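Local coordinates for putative secreted endoglycosylceramidase (Rhodococcus hoagii, PDB 6JYZ), which probably hydrolyses the O-glycosidic bond of galactosylceramides, acting as an endogalactosylceramidase of glycoside hydrolase family 5, at residues 305-310 with 344-349. Numbering follows the deposited sequence.
Sequences PSIEDG and RRFVDA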
ATOM      1  N   PRO A 305      -6.517  12.424  15.684  1.00 13.94           N
ATOM      2  CA  PRO A 305      -6.040  11.444  16.661  1.00 13.67           C
ATOM      3  C   PRO A 305      -4.532  11.457  16.740  1.00 10.93           C
ATOM      4  O   PRO A 305      -3.820  11.832  15.824  1.00 12.07           O
ATOM      5  CB  PRO A 305      -6.444  10.052  16.087  1.00 16.18           C
ATOM      6  CG  PRO A 305      -7.475  10.373  14.989  1.00 15.54           C
ATOM      7  CD  PRO A 305      -7.161  11.750  14.522  1.00 15.51           C
ATOM      8  N   SER A 306      -4.031  10.989  17.911  1.00 12.51           N
ATOM      9  CA  SER A 306      -2.596  10.746  17.999  1.00 11.21           C
ATOM     10  C   SER A 306      -2.225   9.503  17.158  1.00 10.87           C
ATOM     11  O   SER A 306      -3.119   8.762  16.738  1.00 11.03           O
ATOM     12  CB  SER A 306      -2.185  10.450  19.438  1.00 13.21           C
ATOM     13  OG  SER A 306      -2.799   9.253  19.877  1.00 14.45           O
ATOM     14  N   ILE A 307      -0.925   9.290  16.976  1.00 11.38           N
ATOM     15  CA  ILE A 307      -0.529   8.079  16.210  1.00 11.48           C
ATOM     16  C   ILE A 307      -1.188   6.889  16.883  1.00 11.48           C
ATOM     17  O   ILE A 307      -1.768   6.004  16.249  1.00 11.13           O
ATOM     18  CB  ILE A 307       0.999   7.935  16.268  1.00 11.02           C
ATOM     19  CG1 ILE A 307       1.660   9.063  15.495  1.00 11.78           C
ATOM     20  CG2 ILE A 307       1.400   6.567  15.695  1.00 12.22           C
ATOM     21  CD1 ILE A 307       3.172   9.068  15.626  1.00 12.53           C
ATOM     22  N   GLU A 308      -1.075   6.768  18.233  1.00 12.09           N
ATOM     23  CA  GLU A 308      -1.500   5.569  18.920  1.00 11.04           C
ATOM     24  C   GLU A 308      -3.016   5.430  18.924  1.00 11.21           C
ATOM     25  O   GLU A 308      -3.551   4.330  18.811  1.00 11.95           O
ATOM     26  CB  GLU A 308      -0.958   5.556  20.365  1.00 12.69           C
ATOM     27  CG  GLU A 308       0.575   5.411  20.420  1.00 14.76           C
ATOM     28  CD  GLU A 308       1.340   6.716  20.183  1.00 15.10           C
ATOM     29  OE1 GLU A 308       0.762   7.828  20.077  1.00 14.80           O
ATOM     30  OE2 GLU A 308       2.629   6.603  19.954  1.00 15.91           O
ATOM     31  N   ASP A 309      -3.739   6.555  19.043  1.00 12.07           N
ATOM     32  CA  ASP A 309      -5.192   6.474  18.925  1.00 13.30           C
ATOM     33  C   ASP A 309      -5.614   6.124  17.494  1.00 11.10           C
ATOM     34  O   ASP A 309      -6.612   5.457  17.332  1.00 11.42           O
ATOM     35  CB  ASP A 309      -5.873   7.758  19.423  1.00 15.60           C
ATOM     36  CG  ASP A 309      -5.968   7.745  20.984  1.00 20.69           C
ATOM     37  OD1 ASP A 309      -5.919   6.638  21.620  1.00 23.96           O
ATOM     38  OD2 ASP A 309      -6.116   8.803  21.511  1.00 25.08           O
ATOM     39  N   GLY A 310      -4.877   6.592  16.517  1.00 10.60           N
ATOM     40  CA  GLY A 310      -5.181   6.203  15.123  1.00 11.03           C
ATOM     41  C   GLY A 310      -5.120   4.688  14.946  1.00  9.94           C
ATOM     42  O   GLY A 310      -5.961   4.100  14.271  1.00 10.88           O
ATOM     43  N   ARG A 344       9.357   6.104  14.787  1.00 12.01           N
ATOM     44  CA  ARG A 344       9.607   5.123  15.808  1.00 11.89           C
ATOM     45  C   ARG A 344       8.340   4.748  16.551  1.00 11.54           C
ATOM     46  O   ARG A 344       8.109   3.562  16.789  1.00 11.87           O
ATOM     47  CB  ARG A 344      10.697   5.712  16.738  1.00 13.80           C
ATOM     48  CG  ARG A 344      11.031   4.757  17.890  1.00 16.20           C
ATOM     49  CD  ARG A 344      12.104   5.438  18.771  1.00 21.72           C
ATOM     50  NE  ARG A 344      12.367   4.708  19.991  1.00 34.50           N
ATOM     51  CZ  ARG A 344      13.450   4.881  20.762  1.00 48.35           C
ATOM     52  NH1 ARG A 344      14.397   5.744  20.405  1.00 45.62           N
ATOM     53  NH2 ARG A 344      13.581   4.174  21.878  1.00 43.23           N
ATOM     54  N   ARG A 345       7.545   5.736  16.941  1.00 11.35           N
ATOM     55  CA  ARG A 345       6.285   5.456  17.592  1.00 12.19           C
ATOM     56  C   ARG A 345       5.361   4.591  16.710  1.00 10.81           C
ATOM     57  O   ARG A 345       4.645   3.736  17.197  1.00 11.31           O
ATOM     58  CB  ARG A 345       5.530   6.772  17.937  1.00 12.67           C
ATOM     59  CG  ARG A 345       6.164   7.489  19.142  1.00 16.76           C
ATOM     60  CD  ARG A 345       5.666   8.926  19.217  1.00 17.76           C
ATOM     61  NE  ARG A 345       4.233   9.013  19.402  1.00 16.23           N
ATOM     62  CZ  ARG A 345       3.504  10.081  19.117  1.00 16.51           C
ATOM     63  NH1 ARG A 345       4.142  11.191  18.729  1.00 20.43           N
ATOM     64  NH2 ARG A 345       2.193  10.107  19.321  1.00 17.34           N
ATOM     65  N   PHE A 346       5.378   4.888  15.380  1.00 10.12           N
ATOM     66  CA  PHE A 346       4.547   4.097  14.477  1.00 10.25           C
ATOM     67  C   PHE A 346       4.937   2.612  14.445  1.00  9.45           C
ATOM     68  O   PHE A 346       4.102   1.761  14.551  1.00 10.03           O
ATOM     69  CB  PHE A 346       4.598   4.778  13.114  1.00 10.48           C
ATOM     70  CG  PHE A 346       3.537   4.229  12.189  1.00  9.81           C
ATOM     71  CD1 PHE A 346       3.682   3.010  11.518  1.00 10.17           C
ATOM     72  CD2 PHE A 346       2.350   4.947  11.993  1.00  9.84           C
ATOM     73  CE1 PHE A 346       2.695   2.505  10.691  1.00  9.70           C
ATOM     74  CE2 PHE A 346       1.365   4.439  11.142  1.00 10.04           C
ATOM     75  CZ  PHE A 346       1.531   3.222  10.517  1.00  9.96           C
ATOM     76  N   VAL A 347       6.259   2.397  14.259  1.00 10.29           N
ATOM     77  CA  VAL A 347       6.712   0.994  14.263  1.00 10.30           C
ATOM     78  C   VAL A 347       6.415   0.297  15.601  1.00 10.64           C
ATOM     79  O   VAL A 347       5.979  -0.860  15.625  1.00 10.65           O
ATOM     80  CB  VAL A 347       8.191   0.935  13.854  1.00 10.76           C
ATOM     81  CG1 VAL A 347       8.689  -0.530  13.952  1.00 12.09           C
ATOM     82  CG2 VAL A 347       8.386   1.493  12.460  1.00 12.13           C
ATOM     83  N   ASP A 348       6.609   1.051  16.702  1.00 10.78           N
ATOM     84  CA  ASP A 348       6.260   0.469  17.987  1.00 11.28           C
ATOM     85  C   ASP A 348       4.821   0.037  18.041  1.00 11.09           C
ATOM     86  O   ASP A 348       4.505  -1.019  18.570  1.00 11.55           O
ATOM     87  CB  ASP A 348       6.478   1.463  19.140  1.00 12.83           C
ATOM     88  CG  ASP A 348       7.925   1.848  19.462  1.00 15.49           C
ATOM     89  OD1 ASP A 348       8.879   1.303  18.873  1.00 14.94           O
ATOM     90  OD2 ASP A 348       8.071   2.845  20.278  1.00 17.51           O
ATOM     91  N   ALA A 349       3.915   0.874  17.473  1.00 10.89           N
ATOM     92  CA  ALA A 349       2.503   0.523  17.512  1.00 10.74           C
ATOM     93  C   ALA A 349       2.177  -0.650  16.549  1.00  9.36           C
ATOM     94  O   ALA A 349       1.333  -1.473  16.858  1.00 10.61           O
ATOM     95  CB  ALA A 349       1.707   1.773  17.138  1.00 12.38           C
TER
HETATM   96  O   HOH W   1       3.737   4.108  19.825  1.00 15.60           O
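Glu-308 OE2 is gripped twice: Arg-345 NE donates to it at 2.9 Å, and a water donates to it at 2.7 Å. The same water donates to Arg-345 O at 2.8 Å and ties the carboxylate to the backbone of the facing helix. The contact joins two helices, 307-321 and 336-353, within the (beta/alpha)8 barrel expected of family 5 glycoside hydrolases. Arg-345 NH2 donates to Glu-308 OE1 at 2.8 Å, nearly straight (169°), and with the NE bond makes a side-on bidentate salt bridge to the carboxylate. Both oxygens use syn lone pairs, and the carboxylate and guanidinium planes lie 10° apart, nearly coplanar. A bend at chi3 (61°) turns the guanidinium edge to the carboxylate. Ile-307 CD1 packs over one guanidinium face, 3.7 Å from Arg-345 CZ. Gln-296 OE1 accepts from both Arg-345 NH2 and Ile-307 N. A leucine in place of Arg-345 would probably leave the Glu-308 carboxylate without its charged mate and freer to turn. Deeper in, Ile-307 CG2 meets Phe-346 CD2 obliquely at 4.2 Å, and Trp-330 stacks on the Phe-346 ring. Ser-306 is the N-cap of helix 307-321: its OG accepts from Asp-309 N at 3.0 Å.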